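Local coordinates for hypothetical conserved protein, GK1056 (Geobacillus kaustophilus, PDB 2QYH) that is of unknown function but belongs to the haloacid dehalogenase-like hydrolases and is probably a magnesium-dependent phosphatase, at residues G36-I41 / E193-D198; E186-M191 / S216-G221; V6-D11 / R30-S35; D60-V63 / Q68-V71. One frame throughout, in Å; residues are numbered along the deposited sequence.

From the N terminus, interaction 3 closes first, as helix 23-34 folds back on strand 5-8 after a loop of 14 residues. The chain then runs straight into strand 38-42, where interaction 1 opens; it closes only after 151 intervening residues, when the end of helix 184-195 reaches that strand. Within this long span lies interaction 4, the hairpin of strands 62-64 and 69-72. Interaction 2 opens on helix 184-195 before interaction 1 has closed, and ends at residues 216-221, so the two cross. All four reach the same mixed sheet: interaction 3 pins helix 23-34 to one face, while interactions 1 and 2 involve helix 184-195 on the other.

Interaction 1 of 4, residues G36-I41 / E193-D198; sequences GVYVAI and EKLGID
Tyr38 and Leu195 mark the closest approach of the two backbones, with their CA atoms 10.2 Å apart, a separation that only side chains bridge; no hydrogen bond crosses. Residues 38-41 run as a strand, whereas 193-198 hold the last turn of a helix and the loop that follows. Gly196 ends that helix as the C-prime residue of a Schellman motif, its positive phi turning the chain back and its N hydrogen-bonded to Glu193 O at 3.2 Å. Gly36 plays the same part at the end of helix 23-34. The turn at Gly196 places Leu195 and Ile197 so that both send their side chains toward Tyr38. Ile197 makes the nearer contact: its CD1 lies in the plane of the tyrosine ring, at the edge, 3.8 Å from Tyr38 CD2. With CG1 anti to the carbonyl carbon (chi1 -64°) and the chain extended beyond it (chi2 -175°), Ile197 carries this methyl to the full length of its longer branch. Leu195 CD1 meets the same ring carbon, Tyr38 CD2, obliquely at 4.3 Å. One ring carbon thus meets both methyls, in a small and purely apolar contact. Tyr38 also meets the ring of Phe72 edge-to-face, and Ile197 rests on Ile5. Backbone bonds from Tyr38 to Lys4 and Val6 fix strand 38-42 beside strand 5-8, so the end of helix 184-195 and the loop after it are seated across these neighbouring strands of the central sheet.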
# COMPACT_ATOMS: atom_id res chain seq x y z
N GLY D 36 -23.64 6.24 -8.98
CA GLY D 36 -24.12 4.87 -8.85
C GLY D 36 -23.43 3.89 -9.77
O GLY D 36 -23.88 2.75 -9.93
N VAL D 37 -22.33 4.33 -10.38
CA VAL D 37 -21.57 3.46 -11.28
C VAL D 37 -20.54 2.71 -10.45
O VAL D 37 -19.83 3.30 -9.64
CB VAL D 37 -20.85 4.28 -12.39
CG1 VAL D 37 -20.01 3.37 -13.28
CG2 VAL D 37 -21.87 5.00 -13.23
N TYR D 38 -20.47 1.39 -10.62
CA TYR D 38 -19.52 0.59 -9.88
C TYR D 38 -18.10 0.79 -10.41
O TYR D 38 -17.87 0.86 -11.62
CB TYR D 38 -19.89 -0.89 -9.95
CG TYR D 38 -21.13 -1.24 -9.16
CD1 TYR D 38 -21.36 -0.68 -7.90
CD2 TYR D 38 -22.07 -2.15 -9.66
CE1 TYR D 38 -22.50 -1.01 -7.16
CE2 TYR D 38 -23.21 -2.50 -8.92
CZ TYR D 38 -23.42 -1.92 -7.67
OH TYR D 38 -24.53 -2.25 -6.94
N VAL D 39 -17.15 0.88 -9.49
CA VAL D 39 -15.75 1.06 -9.84
C VAL D 39 -14.96 -0.11 -9.27
O VAL D 39 -15.02 -0.39 -8.07
CB VAL D 39 -15.19 2.36 -9.25
CG1 VAL D 39 -13.71 2.48 -9.57
CG2 VAL D 39 -15.95 3.53 -9.82
N ALA D 40 -14.21 -0.78 -10.13
CA ALA D 40 -13.44 -1.92 -9.68
C ALA D 40 -12.11 -2.02 -10.41
O ALA D 40 -11.96 -1.54 -11.53
CB ALA D 40 -14.24 -3.21 -9.87
N ILE D 41 -11.15 -2.65 -9.74
CA ILE D 41 -9.83 -2.86 -10.32
C ILE D 41 -9.76 -4.29 -10.84
O ILE D 41 -10.33 -5.19 -10.23
CB ILE D 41 -8.74 -2.66 -9.24
CG1 ILE D 41 -8.60 -1.17 -8.92
CG2 ILE D 41 -7.42 -3.28 -9.71
CD1 ILE D 41 -7.62 -0.86 -7.79
N GLU D 193 -21.76 -11.25 -14.12
CA GLU D 193 -22.82 -12.25 -14.18
C GLU D 193 -23.52 -12.25 -12.83
O GLU D 193 -24.74 -12.18 -12.76
CB GLU D 193 -22.23 -13.62 -14.47
CG GLU D 193 -22.46 -14.09 -15.89
CD GLU D 193 -21.73 -15.39 -16.20
OE1 GLU D 193 -21.74 -16.31 -15.34
OE2 GLU D 193 -21.15 -15.50 -17.30
N LYS D 194 -22.73 -12.31 -11.76
CA LYS D 194 -23.27 -12.33 -10.41
C LYS D 194 -23.97 -11.01 -10.07
O LYS D 194 -25.00 -11.00 -9.40
CB LYS D 194 -22.16 -12.58 -9.38
CG LYS D 194 -21.36 -13.87 -9.54
CD LYS D 194 -22.22 -15.11 -9.38
CE LYS D 194 -21.37 -16.35 -9.10
NZ LYS D 194 -20.30 -16.58 -10.11
N LEU D 195 -23.41 -9.90 -10.53
CA LEU D 195 -24.01 -8.59 -10.25
C LEU D 195 -25.24 -8.33 -11.11
O LEU D 195 -26.05 -7.45 -10.82
CB LEU D 195 -22.99 -7.47 -10.46
CG LEU D 195 -21.78 -7.48 -9.52
CD1 LEU D 195 -20.88 -6.29 -9.81
CD2 LEU D 195 -22.26 -7.44 -8.07
N GLY D 196 -25.38 -9.11 -12.18
CA GLY D 196 -26.51 -8.95 -13.07
C GLY D 196 -26.34 -7.74 -13.96
O GLY D 196 -27.31 -7.03 -14.25
N ILE D 197 -25.11 -7.50 -14.40
CA ILE D 197 -24.80 -6.36 -15.26
C ILE D 197 -24.59 -6.78 -16.71
O ILE D 197 -23.77 -7.65 -17.00
CB ILE D 197 -23.54 -5.62 -14.78
CG1 ILE D 197 -23.79 -5.02 -13.38
CG2 ILE D 197 -23.15 -4.52 -15.78
CD1 ILE D 197 -22.66 -4.16 -12.88
N ASP D 198 -25.35 -6.16 -17.61
CA ASP D 198 -25.24 -6.45 -19.04
C ASP D 198 -23.91 -5.96 -19.60
O ASP D 198 -23.43 -4.87 -19.24
CB ASP D 198 -26.40 -5.79 -19.81
CG ASP D 198 -27.74 -6.43 -19.50
OD1 ASP D 198 -28.77 -5.86 -19.90
OD2 ASP D 198 -27.76 -7.51 -18.87

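Interaction 2 of 4, residues E186-M191 / S216-G221; sequences EGIRMM and SFVGTG
Within the Rossmann-like core expected of a haloacid dehalogenase-type protein, Phe217, at the end of helix 212-217, packs against Ile188 and Arg189 of helix 184-195. The two helices are joined through strand 202-206, and the contact ties them together just before the chain enters strand 220-223. Phe217 has CG anti to its own N (chi1 170°), which aims the ring at the neighbouring helix. There the far end of the ring lies against the aliphatic stem of Arg189: CG is 3.8 Å and CB 3.9 Å from Phe217 CZ. The two side chains cross at about a right angle, and the arginine then bends at chi3 to lead its guanidinium away; its NE has a long, weak ion pair with Glu193. The charged end is thus spared the apolar contact, which falls to the methylenes. Deeper in, Val218, the first residue past helix 212-217, rests on Val202 and Ala204 of the sheet. Ile188 joins both partners through a single methyl: CG2 stands at the edge of the phenyl ring, near its plane, 4.2 Å from Phe217 CE1, and also lies 4.3 Å from Val218 CG1.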
# COMPACT_ATOMS: atom_id res chain seq x y z
N GLU D 186 -12.00 -13.21 -17.53
CA GLU D 186 -12.89 -14.28 -17.09
C GLU D 186 -13.46 -13.90 -15.73
O GLU D 186 -14.64 -14.13 -15.45
CB GLU D 186 -12.11 -15.59 -16.99
CG GLU D 186 -12.96 -16.82 -16.69
CD GLU D 186 -14.08 -17.03 -17.70
OE1 GLU D 186 -13.95 -16.58 -18.86
OE2 GLU D 186 -15.08 -17.68 -17.32
N GLY D 187 -12.62 -13.32 -14.88
CA GLY D 187 -13.06 -12.91 -13.56
C GLY D 187 -14.08 -11.80 -13.71
O GLY D 187 -15.04 -11.72 -12.94
N ILE D 188 -13.87 -10.94 -14.71
CA ILE D 188 -14.77 -9.84 -15.00
C ILE D 188 -16.10 -10.39 -15.48
O ILE D 188 -17.16 -9.80 -15.24
CB ILE D 188 -14.17 -8.89 -16.08
CG1 ILE D 188 -13.05 -8.06 -15.47
CG2 ILE D 188 -15.23 -7.96 -16.64
CD1 ILE D 188 -12.34 -7.18 -16.43
N ARG D 189 -16.05 -11.54 -16.15
CA ARG D 189 -17.28 -12.14 -16.66
C ARG D 189 -18.24 -12.57 -15.55
O ARG D 189 -19.44 -12.35 -15.67
CB ARG D 189 -16.98 -13.32 -17.57
CG ARG D 189 -18.22 -13.87 -18.25
CD ARG D 189 -17.85 -14.82 -19.37
NE ARG D 189 -18.18 -16.21 -19.09
CZ ARG D 189 -17.77 -16.88 -18.02
NH1 ARG D 189 -17.01 -16.29 -17.10
NH2 ARG D 189 -18.09 -18.16 -17.86
N MSE D 190 -17.74 -13.18 -14.47
CA MSE D 190 -18.67 -13.58 -13.41
C MSE D 190 -18.98 -12.47 -12.45
O MSE D 190 -20.00 -12.50 -11.77
CB MSE D 190 -18.19 -14.76 -12.60
CG MSE D 190 -16.83 -15.22 -12.90
SE MSE D 190 -16.93 -17.13 -12.93
CE MSE D 190 -18.85 -17.42 -12.90
N MSE D 191 -18.08 -11.50 -12.35
CA MSE D 191 -18.36 -10.38 -11.50
C MSE D 191 -19.67 -9.82 -12.05
O MSE D 191 -20.66 -9.67 -11.31
CB MSE D 191 -17.26 -9.33 -11.61
CG MSE D 191 -17.69 -7.97 -11.11
SE MSE D 191 -16.92 -7.48 -9.43
CE MSE D 191 -18.22 -8.25 -8.25
N SER D 216 -11.25 -6.23 -25.15
CA SER D 216 -12.09 -6.71 -26.25
C SER D 216 -13.35 -7.38 -25.72
O SER D 216 -14.36 -7.45 -26.42
CB SER D 216 -11.31 -7.68 -27.12
OG SER D 216 -10.97 -8.82 -26.37
N PHE D 217 -13.28 -7.89 -24.50
CA PHE D 217 -14.43 -8.57 -23.92
C PHE D 217 -15.56 -7.67 -23.44
O PHE D 217 -16.72 -7.97 -23.67
CB PHE D 217 -14.01 -9.47 -22.77
CG PHE D 217 -15.16 -10.02 -22.00
CD1 PHE D 217 -15.47 -9.51 -20.74
CD2 PHE D 217 -15.98 -11.00 -22.56
CE1 PHE D 217 -16.58 -9.98 -20.04
CE2 PHE D 217 -17.09 -11.48 -21.87
CZ PHE D 217 -17.40 -10.96 -20.61
N VAL D 218 -15.22 -6.58 -22.76
CA VAL D 218 -16.24 -5.69 -22.23
C VAL D 218 -16.98 -4.91 -23.30
O VAL D 218 -16.55 -4.83 -24.44
CB VAL D 218 -15.63 -4.71 -21.21
CG1 VAL D 218 -14.96 -5.50 -20.10
CG2 VAL D 218 -14.65 -3.76 -21.89
N GLY D 219 -18.12 -4.35 -22.92
CA GLY D 219 -18.90 -3.59 -23.87
C GLY D 219 -18.10 -2.46 -24.50
O GLY D 219 -18.08 -2.31 -25.72
N THR D 220 -17.43 -1.68 -23.66
CA THR D 220 -16.64 -0.56 -24.14
C THR D 220 -15.23 -0.61 -23.59
O THR D 220 -15.00 -0.29 -22.42
CB THR D 220 -17.29 0.76 -23.74
OG1 THR D 220 -18.62 0.79 -24.27
CG2 THR D 220 -16.50 1.94 -24.28
N GLY D 221 -14.29 -1.00 -24.43
CA GLY D 221 -12.91 -1.07 -24.01
C GLY D 221 -12.23 0.25 -24.31
O GLY D 221 -12.39 0.82 -25.40

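Interaction 3 of 4, residues V6-D11 / R30-S35; sequences VFFDID and RRLKQS
Leu32 directs one methyl, CD1, onto Val6 and the ring end of Phe8, joining helix 23-34 to strand 5-8 in the first beta-alpha-beta unit of the core, which strand 38-42 completes. Val6 and Phe8 are two residues apart, so both turn their side chains to the same face of the strand, while Phe7 between them turns to the other and meets Ile188 and Met191 of helix 184-195. Val6 and Leu32 approach at about a right angle. Leu32 has CG anti to its carbonyl carbon (chi1 -72°) and continues extended through CG (chi2 -178°), which carries CD1 to the strand, the nearest point of residues 30-35 to it. No polar group crosses this buried contact. Leu32 also touches Val39 and Leu251, and Phe8 meets the ring of Phe205. Just beyond the strand come Asp9 and Asp11, which fit the DxDx(T/V) motif of haloacid dehalogenase-like enzymes and probably mark the active site here; Asp9 is salt-bridged to Lys184 and Asp11 to Arg45. On the outer side of the helix, Arg30 forms salt bridges with Glu27 and with Asp115 of the second subunit. At the contact itself, Leu32 CD1 lies 4.1 Å from Val6 CG2 and 4.3 Å from Phe8 CZ, which it meets at the ring edge, near the ring plane.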
# COMPACT_ATOMS: atom_id res chain seq x y z
N VAL D 6 -17.15 0.02 -14.16
CA VAL D 6 -15.94 0.35 -14.89
C VAL D 6 -14.77 -0.36 -14.21
O VAL D 6 -14.60 -0.25 -13.00
CB VAL D 6 -15.66 1.88 -14.91
CG1 VAL D 6 -14.42 2.18 -15.77
CG2 VAL D 6 -16.87 2.63 -15.44
N PHE D 7 -13.98 -1.08 -14.99
CA PHE D 7 -12.82 -1.80 -14.50
C PHE D 7 -11.54 -1.06 -14.88
O PHE D 7 -11.46 -0.50 -15.97
CB PHE D 7 -12.80 -3.21 -15.08
CG PHE D 7 -13.82 -4.12 -14.48
CD1 PHE D 7 -13.52 -4.86 -13.34
CD2 PHE D 7 -15.09 -4.24 -15.05
CE1 PHE D 7 -14.48 -5.70 -12.77
CE2 PHE D 7 -16.05 -5.08 -14.48
CZ PHE D 7 -15.75 -5.81 -13.34
N PHE D 8 -10.55 -1.06 -13.99
CA PHE D 8 -9.29 -0.37 -14.24
C PHE D 8 -8.09 -1.25 -13.95
O PHE D 8 -8.06 -1.93 -12.93
CB PHE D 8 -9.16 0.86 -13.34
CG PHE D 8 -10.21 1.90 -13.56
CD1 PHE D 8 -10.05 2.86 -14.56
CD2 PHE D 8 -11.34 1.96 -12.75
CE1 PHE D 8 -11.01 3.86 -14.75
CE2 PHE D 8 -12.30 2.94 -12.93
CZ PHE D 8 -12.14 3.90 -13.93
N ASP D 9 -7.11 -1.24 -14.83
CA ASP D 9 -5.89 -1.99 -14.59
C ASP D 9 -5.11 -0.96 -13.76
O ASP D 9 -5.47 0.22 -13.76
CB ASP D 9 -5.17 -2.30 -15.89
CG ASP D 9 -3.88 -3.08 -15.67
OD1 ASP D 9 -3.91 -4.07 -14.90
OD2 ASP D 9 -2.85 -2.69 -16.27
N ILE D 10 -4.06 -1.37 -13.06
CA ILE D 10 -3.33 -0.44 -12.22
C ILE D 10 -2.23 0.41 -12.90
O ILE D 10 -2.45 1.60 -13.18
CB ILE D 10 -2.74 -1.18 -10.99
CG1 ILE D 10 -3.87 -1.86 -10.22
CG2 ILE D 10 -2.03 -0.21 -10.06
CD1 ILE D 10 -3.39 -2.86 -9.19
N ASP D 11 -1.08 -0.19 -13.19
CA ASP D 11 0.02 0.54 -13.81
C ASP D 11 -0.25 1.00 -15.24
O ASP D 11 -0.64 0.21 -16.10
CB ASP D 11 1.30 -0.28 -13.81
CG ASP D 11 1.85 -0.50 -12.43
OD1 ASP D 11 1.59 0.34 -11.54
OD2 ASP D 11 2.56 -1.50 -12.24
N ARG D 30 -14.54 9.47 -7.82
CA ARG D 30 -15.53 10.07 -6.93
C ARG D 30 -16.84 10.29 -7.69
O ARG D 30 -17.89 9.87 -7.23
CB ARG D 30 -15.00 11.40 -6.39
CG ARG D 30 -16.07 12.27 -5.78
CD ARG D 30 -15.54 13.63 -5.39
NE ARG D 30 -16.63 14.53 -5.05
CZ ARG D 30 -17.32 15.26 -5.92
NH1 ARG D 30 -18.30 16.04 -5.50
NH2 ARG D 30 -17.01 15.22 -7.21
N ARG D 31 -16.75 10.94 -8.84
CA ARG D 31 -17.91 11.23 -9.67
C ARG D 31 -18.65 9.96 -10.08
O ARG D 31 -19.88 9.92 -10.03
CB ARG D 31 -17.50 12.02 -10.92
CG ARG D 31 -17.09 13.46 -10.66
CD ARG D 31 -18.26 14.26 -10.14
NE ARG D 31 -19.38 14.24 -11.08
CZ ARG D 31 -19.46 15.01 -12.17
NH1 ARG D 31 -18.49 15.87 -12.45
NH2 ARG D 31 -20.50 14.90 -12.98
N LEU D 32 -17.91 8.92 -10.49
CA LEU D 32 -18.55 7.67 -10.88
C LEU D 32 -19.36 7.06 -9.74
O LEU D 32 -20.53 6.70 -9.92
CB LEU D 32 -17.51 6.66 -11.35
CG LEU D 32 -16.83 6.90 -12.70
CD1 LEU D 32 -15.89 5.76 -13.00
CD2 LEU D 32 -17.88 7.01 -13.80
N LYS D 33 -18.75 6.94 -8.56
CA LYS D 33 -19.43 6.38 -7.39
C LYS D 33 -20.69 7.19 -7.05
O LYS D 33 -21.73 6.63 -6.75
CB LYS D 33 -18.49 6.37 -6.19
CG LYS D 33 -17.47 5.24 -6.21
CD LYS D 33 -16.23 5.62 -5.41
CE LYS D 33 -15.69 4.43 -4.63
NZ LYS D 33 -16.52 4.15 -3.42
N GLN D 34 -20.57 8.50 -7.11
CA GLN D 34 -21.68 9.39 -6.82
C GLN D 34 -22.88 9.08 -7.73
O GLN D 34 -24.03 9.15 -7.30
CB GLN D 34 -21.20 10.82 -7.02
CG GLN D 34 -22.00 11.88 -6.32
CD GLN D 34 -21.33 13.23 -6.44
OE1 GLN D 34 -21.14 13.74 -7.55
NE2 GLN D 34 -20.96 13.82 -5.30
N SER D 35 -22.59 8.76 -8.99
CA SER D 35 -23.60 8.45 -9.99
C SER D 35 -24.15 7.03 -9.91
O SER D 35 -25.02 6.66 -10.69
CB SER D 35 -23.03 8.66 -11.40
OG SER D 35 -22.86 10.03 -11.69

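Interaction 4 of 4, residues D60-V63 / Q68-V71; sequences DSFV and QYVV
Phe62 and Val71 form the close-packed part of this contact. They are an antiparallel hydrogen-bonded pair: Phe62 N donates to Val71 O at 2.8 Å with an N-H...O angle of 158°, and Val71 N returns a bond of the same length to Phe62 O. Beside the pair, buried Ser61 gives its CA-H to Val71 O, while its OG is hydrogen-bonded to Glu73 N. The side chains of Phe62 and Val71 lie side by side on one face of the sheet. Phe62 CG sits between its backbone N and carbonyl carbon (chi1 55°), which folds the ring over the neighbouring strand. There Val71 CB stands above one ring face, 3.9 Å from the centroid and 18° off the normal, in a CH-pi contact. The face with Val63 and Val70, a non-hydrogen-bonded pair, is also buried but touches more sparingly: Val63 CG2 meets Val70 CG1 at 4.0 Å, and helix 184-195 covers both through Ile188 and Met191. The contact is looser at its margins. Partly exposed Tyr69 offers CD2 to Phe62 CE2 at 4.3 Å, the rings meeting obliquely, and at the solvent side exposed Asp60 contributes only its carbonyl O, 3.8 Å from Val71 CG1. The pairing is that of a beta hairpin, strands 62-64 and 69-72, through which the parallel core of the mixed sheet passes into its antiparallel edge.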
# COMPACT_ATOMS: atom_id res chain seq x y z
N ASP D 60 -13.30 -0.90 -3.17
CA ASP D 60 -13.34 -2.15 -2.43
C ASP D 60 -13.95 -3.30 -3.24
O ASP D 60 -14.45 -4.27 -2.68
CB ASP D 60 -14.08 -1.95 -1.11
CG ASP D 60 -15.54 -1.61 -1.31
OD1 ASP D 60 -15.94 -1.32 -2.46
OD2 ASP D 60 -16.29 -1.62 -0.30
N SER D 61 -13.92 -3.17 -4.56
CA SER D 61 -14.42 -4.20 -5.46
C SER D 61 -13.30 -4.45 -6.44
O SER D 61 -12.65 -3.51 -6.90
CB SER D 61 -15.65 -3.73 -6.22
OG SER D 61 -16.71 -3.49 -5.33
N PHE D 62 -13.05 -5.71 -6.77
CA PHE D 62 -11.97 -6.01 -7.70
C PHE D 62 -11.89 -7.46 -8.14
O PHE D 62 -12.49 -8.36 -7.55
CB PHE D 62 -10.63 -5.62 -7.07
CG PHE D 62 -10.38 -6.24 -5.71
CD1 PHE D 62 -10.68 -5.54 -4.54
CD2 PHE D 62 -9.84 -7.52 -5.60
CE1 PHE D 62 -10.45 -6.11 -3.28
CE2 PHE D 62 -9.60 -8.10 -4.34
CZ PHE D 62 -9.91 -7.39 -3.18
N VAL D 63 -11.13 -7.66 -9.21
CA VAL D 63 -10.85 -8.96 -9.77
C VAL D 63 -9.34 -9.06 -9.60
O VAL D 63 -8.60 -8.33 -10.27
CB VAL D 63 -11.16 -9.03 -11.28
CG1 VAL D 63 -10.63 -10.35 -11.86
CG2 VAL D 63 -12.66 -8.94 -11.52
N GLN D 68 -8.95 -15.40 -10.19
CA GLN D 68 -9.18 -16.43 -9.17
C GLN D 68 -9.71 -15.97 -7.81
O GLN D 68 -10.04 -16.81 -6.98
CB GLN D 68 -7.92 -17.26 -8.98
CG GLN D 68 -7.81 -18.37 -10.01
CD GLN D 68 -8.00 -17.87 -11.42
OE1 GLN D 68 -7.11 -17.26 -12.00
NE2 GLN D 68 -9.18 -18.11 -11.98
N TYR D 69 -9.78 -14.66 -7.60
CA TYR D 69 -10.28 -14.10 -6.35
C TYR D 69 -10.96 -12.77 -6.68
O TYR D 69 -10.30 -11.78 -6.99
CB TYR D 69 -9.12 -13.86 -5.38
CG TYR D 69 -9.55 -13.53 -3.97
CD1 TYR D 69 -10.13 -14.51 -3.15
CD2 TYR D 69 -9.39 -12.26 -3.46
CE1 TYR D 69 -10.53 -14.20 -1.84
CE2 TYR D 69 -9.78 -11.94 -2.16
CZ TYR D 69 -10.35 -12.91 -1.36
OH TYR D 69 -10.74 -12.58 -0.08
N VAL D 70 -12.29 -12.77 -6.61
CA VAL D 70 -13.08 -11.59 -6.95
C VAL D 70 -13.89 -11.07 -5.77
O VAL D 70 -14.67 -11.81 -5.18
CB VAL D 70 -14.03 -11.92 -8.11
CG1 VAL D 70 -14.76 -10.66 -8.57
CG2 VAL D 70 -13.25 -12.57 -9.24
N VAL D 71 -13.72 -9.80 -5.46
CA VAL D 71 -14.42 -9.19 -4.33
C VAL D 71 -15.36 -8.06 -4.76
O VAL D 71 -15.02 -7.26 -5.62
CB VAL D 71 -13.41 -8.60 -3.31
CG1 VAL D 71 -14.15 -7.97 -2.14
CG2 VAL D 71 -12.46 -9.68 -2.83